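Local atomic coordinates of putative metalloprotease II (Bacteroides fragilis, PDB entry 4ON1), a protein that probably acts as a secreted zinc-dependent endopeptidase related to fragilysin, apparently kept latent by its N-terminal domain. Residues 157-160 with 161-164; 267-270 with 271-275; 277-280 with 281-284; 326-329 with 330-333. All coordinates share one frame; numbering follows the deposited sequence.

Interaction 1: residues 157-160 with 161-164; sequences RIDI and TKAI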
ATOM      1  N   ARG A 157       0.449  17.662  -2.413  1.00 19.46           N
ATOM      2  CA  ARG A 157      -0.595  17.366  -1.437  1.00 17.02           C
ATOM      3  C   ARG A 157      -1.823  16.827  -2.165  1.00 22.18           C
ATOM      4  O   ARG A 157      -2.445  17.538  -2.949  1.00 16.74           O
ATOM      5  CB  ARG A 157      -0.941  18.629  -0.646  1.00 17.78           C
ATOM      6  CG  ARG A 157      -2.002  18.469   0.426  1.00 15.74           C
ATOM      7  CD  ARG A 157      -2.476  19.843   0.849  1.00 22.00           C
ATOM      8  NE  ARG A 157      -3.242  19.824   2.088  1.00 28.14           N
ATOM      9  CZ  ARG A 157      -4.547  19.590   2.156  1.00 28.93           C
ATOM     10  NH1 ARG A 157      -5.236  19.330   1.051  1.00 19.62           N
ATOM     11  NH2 ARG A 157      -5.160  19.611   3.334  1.00 25.23           N
ATOM     12  N   ILE A 158      -2.158  15.569  -1.910  1.00 15.58           N
ATOM     13  CA  ILE A 158      -3.264  14.910  -2.594  1.00 17.20           C
ATOM     14  C   ILE A 158      -4.393  14.600  -1.619  1.00 21.68           C
ATOM     15  O   ILE A 158      -4.164  13.981  -0.581  1.00 20.53           O
ATOM     16  CB  ILE A 158      -2.828  13.591  -3.253  1.00 20.72           C
ATOM     17  CG1 ILE A 158      -1.587  13.802  -4.114  1.00 22.13           C
ATOM     18  CG2 ILE A 158      -3.969  13.022  -4.090  1.00 26.12           C
ATOM     19  CD1 ILE A 158      -1.876  14.625  -5.350  1.00 38.66           C
ATOM     20  N   ASP A 159      -5.611  15.011  -1.954  1.00 20.02           N
ATOM     21  CA  ASP A 159      -6.760  14.630  -1.146  1.00 24.69           C
ATOM     22  C   ASP A 159      -7.270  13.267  -1.611  1.00 22.93           C
ATOM     23  O   ASP A 159      -7.963  13.170  -2.621  1.00 24.21           O
ATOM     24  CB  ASP A 159      -7.862  15.688  -1.239  1.00 27.88           C
ATOM     25  CG  ASP A 159      -8.904  15.547  -0.144  1.00 33.87           C
ATOM     26  OD1 ASP A 159      -9.378  16.591   0.354  1.00 32.54           O
ATOM     27  OD2 ASP A 159      -9.257  14.402   0.214  1.00 29.85           O
ATOM     28  N   ILE A 160      -6.920  12.219  -0.871  1.00 23.32           N
ATOM     29  CA  ILE A 160      -7.303  10.858  -1.241  1.00 24.97           C
ATOM     30  C   ILE A 160      -8.818  10.678  -1.204  1.00 25.48           C
ATOM     31  O   ILE A 160      -9.414  10.078  -2.100  1.00 26.25           O
ATOM     32  CB  ILE A 160      -6.663   9.818  -0.290  1.00 24.27           C
ATOM     33  CG1 ILE A 160      -5.139   9.991  -0.233  1.00 32.37           C
ATOM     34  CG2 ILE A 160      -7.053   8.386  -0.685  1.00 24.97           C
ATOM     35  CD1 ILE A 160      -4.450   9.817  -1.570  1.00 38.77           C
ATOM     36  N   THR A 161      -9.437  11.207  -0.157  1.00 24.34           N
ATOM     37  CA  THR A 161     -10.876  11.106   0.006  1.00 24.91           C
ATOM     38  C   THR A 161     -11.613  11.693  -1.194  1.00 28.90           C
ATOM     39  O   THR A 161     -12.557  11.092  -1.705  1.00 30.94           O
ATOM     40  CB  THR A 161     -11.321  11.795   1.297  1.00 27.29           C
ATOM     41  OG1 THR A 161     -10.695  11.140   2.410  1.00 29.34           O
ATOM     42  CG2 THR A 161     -12.837  11.736   1.448  1.00 21.39           C
ATOM     43  N   LYS A 162     -11.173  12.862  -1.647  1.00 26.73           N
ATOM     44  CA  LYS A 162     -11.747  13.483  -2.835  1.00 25.28           C
ATOM     45  C   LYS A 162     -11.532  12.624  -4.074  1.00 28.49           C
ATOM     46  O   LYS A 162     -12.466  12.388  -4.841  1.00 32.70           O
ATOM     47  CB  LYS A 162     -11.140  14.867  -3.065  1.00 30.66           C
ATOM     48  CG  LYS A 162     -12.076  16.027  -2.793  1.00 43.59           C
ATOM     49  CD  LYS A 162     -12.074  16.438  -1.339  1.00 56.49           C
ATOM     50  CE  LYS A 162     -12.582  17.868  -1.184  1.00 62.78           C
ATOM     51  NZ  LYS A 162     -11.671  18.855  -1.843  1.00 65.31           N
ATOM     52  N   ALA A 163     -10.299  12.152  -4.255  1.00 32.16           N
ATOM     53  CA  ALA A 163      -9.946  11.318  -5.403  1.00 34.43           C
ATOM     54  C   ALA A 163     -10.799  10.053  -5.478  1.00 37.03           C
ATOM     55  O   ALA A 163     -11.235   9.646  -6.557  1.00 44.79           O
ATOM     56  CB  ALA A 163      -8.480  10.955  -5.356  1.00 23.49           C
ATOM     57  N   ILE A 164     -11.027   9.435  -4.327  1.00 31.69           N
ATOM     58  CA  ILE A 164     -11.879   8.258  -4.248  1.00 34.58           C
ATOM     59  C   ILE A 164     -13.321   8.622  -4.612  1.00 37.19           C
ATOM     60  O   ILE A 164     -13.990   7.890  -5.341  1.00 44.33           O
ATOM     61  CB  ILE A 164     -11.842   7.620  -2.845  1.00 33.25           C
ATOM     62  CG1 ILE A 164     -10.459   7.040  -2.546  1.00 30.88           C
ATOM     63  CG2 ILE A 164     -12.885   6.522  -2.725  1.00 32.69           C
ATOM     64  CD1 ILE A 164     -10.363   6.424  -1.160  1.00 35.91           C
TER

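Interaction 2: residues 267-270 with 271-275; sequences QNYL and RSWDE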
ATOM      1  N   GLN A 267       1.851 -15.472 -13.969  1.00 15.07           N
ATOM      2  CA  GLN A 267       2.423 -16.675 -13.372  1.00 15.96           C
ATOM      3  C   GLN A 267       3.343 -17.435 -14.324  1.00 17.88           C
ATOM      4  O   GLN A 267       4.391 -17.937 -13.916  1.00 18.28           O
ATOM      5  CB  GLN A 267       1.306 -17.586 -12.876  1.00 12.71           C
ATOM      6  CG  GLN A 267       0.615 -17.070 -11.603  1.00 11.43           C
ATOM      7  CD  GLN A 267      -0.589 -17.921 -11.231  1.00 23.11           C
ATOM      8  OE1 GLN A 267      -1.556 -18.004 -11.989  1.00 23.33           O
ATOM      9  NE2 GLN A 267      -0.529 -18.567 -10.068  1.00 17.98           N
ATOM     10  N   ASN A 268       2.958 -17.514 -15.590  1.00 13.26           N
ATOM     11  CA  ASN A 268       3.827 -18.127 -16.584  1.00 17.18           C
ATOM     12  C   ASN A 268       5.142 -17.357 -16.715  1.00 18.09           C
ATOM     13  O   ASN A 268       6.200 -17.956 -16.879  1.00 23.17           O
ATOM     14  CB  ASN A 268       3.120 -18.241 -17.932  1.00 25.02           C
ATOM     15  CG  ASN A 268       2.125 -19.389 -17.967  1.00 52.59           C
ATOM     16  OD1 ASN A 268       2.234 -20.347 -17.189  1.00 47.96           O
ATOM     17  ND2 ASN A 268       1.152 -19.305 -18.870  1.00 52.90           N
ATOM     18  N   TYR A 269       5.081 -16.030 -16.636  1.00 15.15           N
ATOM     19  CA  TYR A 269       6.309 -15.243 -16.639  1.00 20.37           C
ATOM     20  C   TYR A 269       7.205 -15.605 -15.448  1.00 16.56           C
ATOM     21  O   TYR A 269       8.411 -15.825 -15.610  1.00 17.52           O
ATOM     22  CB  TYR A 269       6.003 -13.748 -16.619  1.00 19.12           C
ATOM     23  CG  TYR A 269       7.244 -12.888 -16.461  1.00 20.89           C
ATOM     24  CD1 TYR A 269       8.052 -12.581 -17.553  1.00 19.33           C
ATOM     25  CD2 TYR A 269       7.598 -12.378 -15.216  1.00 19.40           C
ATOM     26  CE1 TYR A 269       9.191 -11.790 -17.403  1.00 17.73           C
ATOM     27  CE2 TYR A 269       8.728 -11.595 -15.050  1.00 19.57           C
ATOM     28  CZ  TYR A 269       9.518 -11.301 -16.147  1.00 22.20           C
ATOM     29  OH  TYR A 269      10.637 -10.519 -15.974  1.00 22.23           O
ATOM     30  N   LEU A 270       6.611 -15.690 -14.262  1.00 13.20           N
ATOM     31  CA  LEU A 270       7.373 -15.993 -13.049  1.00 14.88           C
ATOM     32  C   LEU A 270       8.087 -17.335 -13.149  1.00 20.68           C
ATOM     33  O   LEU A 270       9.214 -17.486 -12.673  1.00 14.96           O
ATOM     34  CB  LEU A 270       6.463 -16.003 -11.817  1.00 10.98           C
ATOM     35  CG  LEU A 270       5.784 -14.678 -11.450  1.00 13.37           C
ATOM     36  CD1 LEU A 270       4.827 -14.881 -10.282  1.00  9.64           C
ATOM     37  CD2 LEU A 270       6.812 -13.604 -11.110  1.00 10.84           C
ATOM     38  N   ARG A 271       7.424 -18.303 -13.773  1.00 13.44           N
ATOM     39  CA  ARG A 271       7.920 -19.671 -13.799  1.00 24.74           C
ATOM     40  C   ARG A 271       9.169 -19.851 -14.652  1.00 20.45           C
ATOM     41  O   ARG A 271       9.888 -20.832 -14.487  1.00 22.86           O
ATOM     42  CB  ARG A 271       6.810 -20.611 -14.273  1.00 16.79           C
ATOM     43  CG  ARG A 271       5.808 -20.894 -13.173  1.00 23.72           C
ATOM     44  CD  ARG A 271       4.480 -21.414 -13.690  1.00 20.56           C
ATOM     45  NE  ARG A 271       3.567 -21.618 -12.565  1.00 18.63           N
ATOM     46  CZ  ARG A 271       2.242 -21.561 -12.644  1.00 28.62           C
ATOM     47  NH1 ARG A 271       1.653 -21.305 -13.803  1.00 25.17           N
ATOM     48  NH2 ARG A 271       1.507 -21.752 -11.556  1.00 28.12           N
ATOM     49  N   SER A 272       9.437 -18.909 -15.549  1.00 18.54           N
ATOM     50  CA  SER A 272      10.656 -18.985 -16.351  1.00 31.39           C
ATOM     51  C   SER A 272      11.568 -17.787 -16.104  1.00 26.75           C
ATOM     52  O   SER A 272      12.525 -17.565 -16.842  1.00 26.54           O
ATOM     53  CB  SER A 272      10.321 -19.080 -17.841  1.00 26.12           C
ATOM     54  OG  SER A 272       9.515 -17.991 -18.245  1.00 22.37           O
ATOM     55  N   TRP A 273      11.279 -17.038 -15.042  1.00 25.75           N
ATOM     56  CA  TRP A 273      12.078 -15.870 -14.669  1.00 22.18           C
ATOM     57  C   TRP A 273      13.255 -16.276 -13.785  1.00 26.07           C
ATOM     58  O   TRP A 273      13.075 -16.629 -12.618  1.00 20.00           O
ATOM     59  CB  TRP A 273      11.207 -14.855 -13.935  1.00 18.24           C
ATOM     60  CG  TRP A 273      11.814 -13.496 -13.779  1.00 25.39           C
ATOM     61  CD1 TRP A 273      12.872 -12.982 -14.470  1.00 26.15           C
ATOM     62  CD2 TRP A 273      11.379 -12.464 -12.879  1.00 19.81           C
ATOM     63  NE1 TRP A 273      13.126 -11.698 -14.051  1.00 23.55           N
ATOM     64  CE2 TRP A 273      12.224 -11.356 -13.080  1.00 18.06           C
ATOM     65  CE3 TRP A 273      10.357 -12.375 -11.925  1.00 17.08           C
ATOM     66  CZ2 TRP A 273      12.083 -10.164 -12.354  1.00 22.34           C
ATOM     67  CZ3 TRP A 273      10.217 -11.192 -11.202  1.00 20.36           C
ATOM     68  CH2 TRP A 273      11.079 -10.101 -11.424  1.00 19.83           C
ATOM     69  N   ASP A 274      14.466 -16.206 -14.329  1.00 23.58           N
ATOM     70  CA  ASP A 274      15.624 -16.709 -13.595  1.00 26.34           C
ATOM     71  C   ASP A 274      15.928 -15.871 -12.348  1.00 23.01           C
ATOM     72  O   ASP A 274      16.552 -16.362 -11.405  1.00 30.06           O
ATOM     73  CB  ASP A 274      16.844 -16.788 -14.521  1.00 49.22           C
ATOM     74  CG  ASP A 274      17.266 -15.436 -15.054  1.00 76.23           C
ATOM     75  OD1 ASP A 274      16.400 -14.542 -15.186  1.00 84.57           O
ATOM     76  OD2 ASP A 274      18.465 -15.277 -15.362  1.00 92.19           O
ATOM     77  N   GLU A 275      15.473 -14.620 -12.332  1.00 20.86           N
ATOM     78  CA  GLU A 275      15.676 -13.758 -11.170  1.00 24.36           C
ATOM     79  C   GLU A 275      14.952 -14.266  -9.909  1.00 33.40           C
ATOM     80  O   GLU A 275      15.318 -13.897  -8.793  1.00 27.73           O
ATOM     81  CB  GLU A 275      15.266 -12.310 -11.502  1.00 23.75           C
ATOM     82  CG  GLU A 275      16.391 -11.517 -12.219  1.00 54.07           C
ATOM     83  CD  GLU A 275      15.963 -10.153 -12.784  1.00 59.28           C
ATOM     84  OE1 GLU A 275      15.976  -9.150 -12.040  1.00 52.98           O
ATOM     85  OE2 GLU A 275      15.636 -10.079 -13.988  1.00 54.89           O
TER
HETATM   86  O   HOH W   1      -1.387 -20.395 -13.490  1.00 42.51           O
HETATM   87  O   HOH W   2       9.801 -15.519 -17.690  1.00 22.83           O
HETATM   88  O   HOH W   3      11.476 -18.590 -11.746  1.00 20.81           O

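Interaction 3: residues 277-280 with 281-284; sequences KGQD and KKPY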
ATOM      1  N   LYS A 277      14.224 -17.732  -9.514  1.00 24.91           N
ATOM      2  CA  LYS A 277      14.404 -19.177  -9.518  1.00 30.59           C
ATOM      3  C   LYS A 277      14.485 -19.711  -8.099  1.00 30.32           C
ATOM      4  O   LYS A 277      15.247 -19.188  -7.282  1.00 26.62           O
ATOM      5  CB  LYS A 277      15.692 -19.566 -10.255  1.00 37.32           C
ATOM      6  CG  LYS A 277      15.742 -21.013 -10.699  1.00 46.85           C
ATOM      7  CD  LYS A 277      16.999 -21.296 -11.509  1.00 48.80           C
ATOM      8  CE  LYS A 277      18.239 -21.108 -10.635  1.00 64.48           C
ATOM      9  NZ  LYS A 277      19.530 -21.156 -11.384  1.00 75.58           N
ATOM     10  N   GLY A 278      13.686 -20.733  -7.801  1.00 23.08           N
ATOM     11  CA  GLY A 278      13.697 -21.337  -6.481  1.00 26.04           C
ATOM     12  C   GLY A 278      12.938 -20.573  -5.409  1.00 32.95           C
ATOM     13  O   GLY A 278      12.873 -21.020  -4.264  1.00 29.56           O
ATOM     14  N   GLN A 279      12.354 -19.433  -5.766  1.00 21.38           N
ATOM     15  CA  GLN A 279      11.543 -18.686  -4.806  1.00 22.11           C
ATOM     16  C   GLN A 279      10.053 -18.854  -5.098  1.00 21.92           C
ATOM     17  O   GLN A 279       9.273 -17.903  -5.003  1.00 17.31           O
ATOM     18  CB  GLN A 279      11.919 -17.201  -4.824  1.00 16.39           C
ATOM     19  CG  GLN A 279      13.405 -16.921  -4.617  1.00 24.59           C
ATOM     20  CD  GLN A 279      13.689 -15.433  -4.492  1.00 30.94           C
ATOM     21  OE1 GLN A 279      13.103 -14.740  -3.656  1.00 31.91           O
ATOM     22  NE2 GLN A 279      14.577 -14.931  -5.336  1.00 26.53           N
ATOM     23  N   ASP A 280       9.667 -20.079  -5.435  1.00 18.66           N
ATOM     24  CA  ASP A 280       8.323 -20.361  -5.934  1.00 21.47           C
ATOM     25  C   ASP A 280       7.259 -20.541  -4.839  1.00 20.59           C
ATOM     26  O   ASP A 280       6.076 -20.709  -5.139  1.00 21.06           O
ATOM     27  CB  ASP A 280       8.379 -21.614  -6.810  1.00 25.13           C
ATOM     28  CG  ASP A 280       8.849 -22.834  -6.040  1.00 33.20           C
ATOM     29  OD1 ASP A 280      10.025 -22.843  -5.610  1.00 40.11           O
ATOM     30  OD2 ASP A 280       8.055 -23.789  -5.873  1.00 32.67           O
ATOM     31  N   LYS A 281       7.672 -20.472  -3.577  1.00 17.70           N
ATOM     32  CA  LYS A 281       6.764 -20.732  -2.463  1.00 21.40           C
ATOM     33  C   LYS A 281       6.410 -19.466  -1.697  1.00 23.86           C
ATOM     34  O   LYS A 281       6.090 -19.520  -0.512  1.00 27.29           O
ATOM     35  CB  LYS A 281       7.391 -21.756  -1.517  1.00 15.12           C
ATOM     36  CG  LYS A 281       7.618 -23.119  -2.157  1.00 17.97           C
ATOM     37  CD  LYS A 281       8.262 -24.066  -1.147  1.00 27.17           C
ATOM     38  CE  LYS A 281       8.105 -25.518  -1.550  1.00 39.62           C
ATOM     39  NZ  LYS A 281       8.696 -26.422  -0.517  1.00 60.20           N
ATOM     40  N   LYS A 282       6.447 -18.334  -2.395  1.00 19.11           N
ATOM     41  CA  LYS A 282       6.074 -17.043  -1.823  1.00 20.06           C
ATOM     42  C   LYS A 282       4.910 -16.470  -2.615  1.00 17.58           C
ATOM     43  O   LYS A 282       4.734 -16.819  -3.780  1.00 14.16           O
ATOM     44  CB  LYS A 282       7.255 -16.061  -1.852  1.00 15.16           C
ATOM     45  CG  LYS A 282       8.521 -16.552  -1.182  1.00 18.87           C
ATOM     46  CD  LYS A 282       9.644 -15.536  -1.398  1.00 22.51           C
ATOM     47  CE  LYS A 282      10.999 -16.101  -0.983  1.00 28.35           C
ATOM     48  NZ  LYS A 282      12.080 -15.123  -1.265  1.00 32.46           N
ATOM     49  N   PRO A 283       4.114 -15.593  -1.987  1.00 18.31           N
ATOM     50  CA  PRO A 283       3.060 -14.872  -2.708  1.00 15.93           C
ATOM     51  C   PRO A 283       3.669 -13.842  -3.632  1.00 20.00           C
ATOM     52  O   PRO A 283       4.540 -13.097  -3.189  1.00 15.20           O
ATOM     53  CB  PRO A 283       2.252 -14.185  -1.593  1.00 15.35           C
ATOM     54  CG  PRO A 283       2.703 -14.837  -0.306  1.00 23.24           C
ATOM     55  CD  PRO A 283       4.117 -15.277  -0.549  1.00 12.41           C
ATOM     56  N   TYR A 284       3.226 -13.806  -4.885  1.00 10.92           N
ATOM     57  CA  TYR A 284       3.701 -12.816  -5.846  1.00 14.82           C
ATOM     58  C   TYR A 284       2.560 -11.935  -6.315  1.00 15.51           C
ATOM     59  O   TYR A 284       1.522 -12.445  -6.717  1.00 14.56           O
ATOM     60  CB  TYR A 284       4.346 -13.497  -7.052  1.00 12.35           C
ATOM     61  CG  TYR A 284       5.724 -14.054  -6.799  1.00 17.33           C
ATOM     62  CD1 TYR A 284       5.897 -15.234  -6.101  1.00 13.93           C
ATOM     63  CD2 TYR A 284       6.848 -13.418  -7.301  1.00  8.74           C
ATOM     64  CE1 TYR A 284       7.161 -15.752  -5.877  1.00 14.54           C
ATOM     65  CE2 TYR A 284       8.115 -13.925  -7.084  1.00 14.17           C
ATOM     66  CZ  TYR A 284       8.263 -15.089  -6.376  1.00 11.77           C
ATOM     67  OH  TYR A 284       9.515 -15.597  -6.163  1.00 21.97           O
TER
HETATM   68  O   HOH W   4       3.570 -18.943  -4.843  1.00 24.98           O

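Interaction 4: residues 326-329 with 330-333; sequences SSHP and YTLA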
ATOM      1  N   SER A 326      -3.550   5.710  -6.328  1.00 24.23           N
ATOM      2  CA  SER A 326      -4.011   6.430  -5.140  1.00 31.81           C
ATOM      3  C   SER A 326      -5.530   6.431  -4.991  1.00 26.61           C
ATOM      4  O   SER A 326      -6.049   6.553  -3.885  1.00 30.83           O
ATOM      5  CB  SER A 326      -3.519   7.884  -5.187  1.00 36.98           C
ATOM      6  OG  SER A 326      -2.111   7.950  -5.341  1.00 61.36           O
ATOM      7  N   SER A 327      -6.231   6.320  -6.116  1.00 22.53           N
ATOM      8  CA  SER A 327      -7.688   6.238  -6.133  1.00 28.01           C
ATOM      9  C   SER A 327      -8.178   4.930  -5.543  1.00 18.66           C
ATOM     10  O   SER A 327      -9.348   4.808  -5.194  1.00 20.84           O
ATOM     11  CB  SER A 327      -8.221   6.392  -7.556  1.00 29.32           C
ATOM     12  OG  SER A 327      -7.788   7.616  -8.116  1.00 56.58           O
ATOM     13  N   HIS A 328      -7.291   3.941  -5.478  1.00 15.36           N
ATOM     14  CA  HIS A 328      -7.638   2.634  -4.921  1.00 20.18           C
ATOM     15  C   HIS A 328      -6.620   2.198  -3.878  1.00 17.18           C
ATOM     16  O   HIS A 328      -5.907   1.204  -4.069  1.00 15.74           O
ATOM     17  CB  HIS A 328      -7.731   1.598  -6.039  1.00 17.55           C
ATOM     18  CG  HIS A 328      -8.723   1.956  -7.097  1.00 24.55           C
ATOM     19  ND1 HIS A 328     -10.075   1.719  -6.959  1.00 30.12           N
ATOM     20  CD2 HIS A 328      -8.567   2.547  -8.306  1.00 26.91           C
ATOM     21  CE1 HIS A 328     -10.706   2.142  -8.037  1.00 28.51           C
ATOM     22  NE2 HIS A 328      -9.815   2.647  -8.872  1.00 28.39           N
ATOM     23  N   PRO A 329      -6.554   2.938  -2.763  1.00 18.39           N
ATOM     24  CA  PRO A 329      -5.428   2.836  -1.826  1.00 13.06           C
ATOM     25  C   PRO A 329      -5.321   1.521  -1.050  1.00 18.53           C
ATOM     26  O   PRO A 329      -4.258   1.271  -0.490  1.00 20.97           O
ATOM     27  CB  PRO A 329      -5.679   4.000  -0.862  1.00 14.69           C
ATOM     28  CG  PRO A 329      -7.183   4.170  -0.868  1.00 24.47           C
ATOM     29  CD  PRO A 329      -7.585   3.893  -2.302  1.00 15.27           C
ATOM     30  N   TYR A 330      -6.368   0.705  -0.995  1.00 15.77           N
ATOM     31  CA  TYR A 330      -6.320  -0.482  -0.143  1.00 17.77           C
ATOM     32  C   TYR A 330      -6.446  -1.772  -0.947  1.00 18.79           C
ATOM     33  O   TYR A 330      -6.698  -2.843  -0.386  1.00 17.15           O
ATOM     34  CB  TYR A 330      -7.425  -0.412   0.917  1.00 17.12           C
ATOM     35  CG  TYR A 330      -7.415   0.878   1.700  1.00 17.30           C
ATOM     36  CD1 TYR A 330      -6.216   1.460   2.095  1.00 16.02           C
ATOM     37  CD2 TYR A 330      -8.598   1.532   2.011  1.00 20.31           C
ATOM     38  CE1 TYR A 330      -6.196   2.649   2.800  1.00 15.86           C
ATOM     39  CE2 TYR A 330      -8.594   2.722   2.715  1.00 24.48           C
ATOM     40  CZ  TYR A 330      -7.388   3.271   3.109  1.00 17.45           C
ATOM     41  OH  TYR A 330      -7.371   4.449   3.810  1.00 26.63           O
ATOM     42  N   THR A 331      -6.282  -1.662  -2.264  1.00 10.99           N
ATOM     43  CA  THR A 331      -6.544  -2.788  -3.157  1.00 17.88           C
ATOM     44  C   THR A 331      -5.544  -3.911  -2.950  1.00 14.58           C
ATOM     45  O   THR A 331      -5.907  -5.091  -2.976  1.00 13.41           O
ATOM     46  CB  THR A 331      -6.520  -2.350  -4.629  1.00 18.47           C
ATOM     47  OG1 THR A 331      -7.573  -1.413  -4.843  1.00 22.46           O
ATOM     48  CG2 THR A 331      -6.723  -3.543  -5.560  1.00 12.68           C
ATOM     49  N   LEU A 332      -4.284  -3.553  -2.727  1.00  9.49           N
ATOM     50  CA  LEU A 332      -3.280  -4.566  -2.450  1.00 10.79           C
ATOM     51  C   LEU A 332      -3.630  -5.314  -1.159  1.00 16.39           C
ATOM     52  O   LEU A 332      -3.600  -6.546  -1.110  1.00 13.54           O
ATOM     53  CB  LEU A 332      -1.883  -3.937  -2.349  1.00  8.04           C
ATOM     54  CG  LEU A 332      -0.767  -4.941  -2.048  1.00 17.44           C
ATOM     55  CD1 LEU A 332      -0.689  -6.016  -3.141  1.00 13.03           C
ATOM     56  CD2 LEU A 332       0.587  -4.246  -1.869  1.00 10.60           C
ATOM     57  N   ALA A 333      -3.986  -4.566  -0.119  1.00 13.32           N
ATOM     58  CA  ALA A 333      -4.333  -5.181   1.156  1.00 13.38           C
ATOM     59  C   ALA A 333      -5.557  -6.081   1.020  1.00 15.64           C
ATOM     60  O   ALA A 333      -5.638  -7.138   1.652  1.00 14.16           O
ATOM     61  CB  ALA A 333      -4.576  -4.108   2.217  1.00 11.74           C
TER

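Interaction 1: residues 157-160 with 161-164
Asp159, the last residue of strand 153-159, meets the opening turn of helix 160-165 through both its side chain and its backbone. Its CG lies anti to the backbone N (chi1 -164°), which carries the carboxylate forward over the helix start. There Asp159 OD2 accepts from Lys162 N at 3.1 Å, the N-H pointing almost straight at the oxygen but arriving from above the carboxylate plane. This is an N-cap bond. The other oxygen, Asp159 OD1, rests against the bent lysine chain, 3.2 Å from Lys162 CD, and makes a long salt bridge of 3.9 Å to Lys162 NZ. The backbone Asp159 O adds a bond from Ala163 N at 3.0 Å. One residue on, Ile160 O accepts from Ile164 N at 2.8 Å, and Ile160 CG2 packs on Ile164 CD1 at 3.9 Å. Thr161 OG1 bonds to Leu103 N, tying the helix start to strand 102-109. Asp102 brings a second carboxylate close to Asp159; the helix start and the more distant lysine ammonium may offset part of the cost of placing these like charges together.

Interaction 2: residues 267-270 with 271-275
Tyr269 and Trp273 make the aromatic part of this contact at the end of helix 259-271. Their planes are inclined by 41° and the tyrosine and pyrrole centroids lie 4.7 Å apart, too oblique for a stack or an edge-to-face pair. Tyr269 CE2 comes to 3.5 Å from Trp273 CD2, while the tyrosine hydroxyl sits over one indole face, whose opposite face carries Glu275 CB. Tyr269 CG is anti to the backbone N (chi1 173°), so the phenol reaches forward past the helix end to the indole, which stands out to the side; Leu270 CD2 touches the indole edge at Trp273 CE3, 3.8 Å away.

Among polar side chains, Arg271 runs beside Gln267, with Gln267 CB over one guanidinium face and Asn268 OD1 near its plane at the edge. A water joins Gln267 OE1 to Arg271 NH1, whereas Gln267 NE2 and Arg271 NH2 bond to Phe316 O and Asn315 O.

The backbone bonds change from i to i-4 to i to i-3: Arg271 N still reaches Gln267 O at 3.1 Å, but Ser272 N turns to Tyr269 O and Trp273 N to Leu270 O. Waters add a second partner to the carbonyls of Tyr269 and Leu270. Trp273 NE1 bonds weakly to Glu275 OE2 and Tyr269 OH pairs with Ser250 N, so the meeting of the rings appears to be mainly van der Waals.

Interaction 3: residues 277-280 with 281-284
Gln279 is gripped by two residues of 281-284, one at its backbone and one at its side chain. Tyr284 OH donates to Gln279 O at 2.6 Å; the carbonyl oxygen lies in the plane of the phenol ring at its edge, whereas the hydroxyl stands about 40° out of the carbonyl plane. The same hydroxyl, Tyr284 OH, comes to 3.2 Å from Gln279 CB. At the side chain, Lys282 NZ donates to Gln279 OE1, also at 2.6 Å, with the donor tilted 21° from the amide plane. The lysine reaches that far because its chain is fully extended beyond CG, and it crosses the glutamine with Lys282 CE 4.1 Å from Gln279 CB. Its ammonium has a second partner, a salt bridge to Glu204 OE1, so one ammonium group serves an amide oxygen and a carboxylate.

Asp280 is satisfied differently. Its OD2 accepts from Asn315 N, and its backbone is hydrogen-bonded to that of Phe316. Lys281 runs alongside, but Asp280 OD2 and Lys281 NZ stay 6.0 Å apart, so these opposite charges form no ion pair. A water lies by two carbonyls of the loop, 3.1 Å from Asp280 O and 2.6 Å from Lys282 O.

The segment leads from helix 259-271 into strand 284-288. Gln279, Lys282 and Tyr284 all touch Met206 of the parallel neighbour strand 201-209, while the Tyr284 ring packs against Phe266 of helix 259-271 and meets Phe316 edge-to-face.

Interaction 4: residues 326-329 with 330-333
Tyr330 has the pyrrolidine of Pro329 over one face of its ring: Pro329 CG lies 3.9 Å from the ring centroid and only 2° off the normal, a centred CH-pi contact. Pro329 CB adds an apolar touch to Tyr330 CD1 at 3.9 Å. The phenol is brought over its predecessor because Tyr330 CG stands anti to the carbonyl carbon, beside the backbone N (chi1 -53°). Around it the ring also meets Ala226 of helix 217-230 and the loop residues Leu351 and Pro362. The other flat group, the His328 imidazole, is approached obliquely by Thr331 OG1, which lies 3.2 Å from His328 CB; the imidazole itself turns to the rings of Phe298 and Tyr356.

The backbone folds as a type I beta turn from His328 to Thr331. Thr331 N donates weakly to His328 O at 3.4 Å, although the N-H is fairly straight at 160°. Thr331 OG1 lies 3.2 Å from the same His328 O, but its single proton has another acceptor within reach. His328 O also accepts from Gln223 NE2, and Gln223 OE1 accepts from Leu332 N.

Tyr330 occupies the N-cap position of helix 331-340. The Thr331 side chain is about 8 Å from the zinc ion. The turn leads into the helix whose His334 and His338, with His344 and Asp176, bind that zinc; the HExxH pattern and third histidine are consistent with a metzincin-type active site.

How the interactions relate
Interactions 1, 2 and 4 are partly buried, while interaction 3 is a surface contact. Interactions 1 and 4 meet through apolar side chains, with Ile164 CD1 3.9 Å from Pro329 CG, so the start of helix 160-165 touches the turn before the zinc-ligand helix; interaction 4 is nearest the chain's centre, about 6 Å from it. Interactions 2 and 3 lie on the far side of that centre from interaction 1 and share the loop between helix 259-271 and strand 284-288; Leu270 CD1 reaches Tyr284 CB at 3.5 Å. Interaction 1 uses a carboxylate cap, interaction 4 a CH-pi contact and a turn, interaction 2 oblique rings plus water, and interaction 3 hydrogen bonds from a phenol and an ammonium.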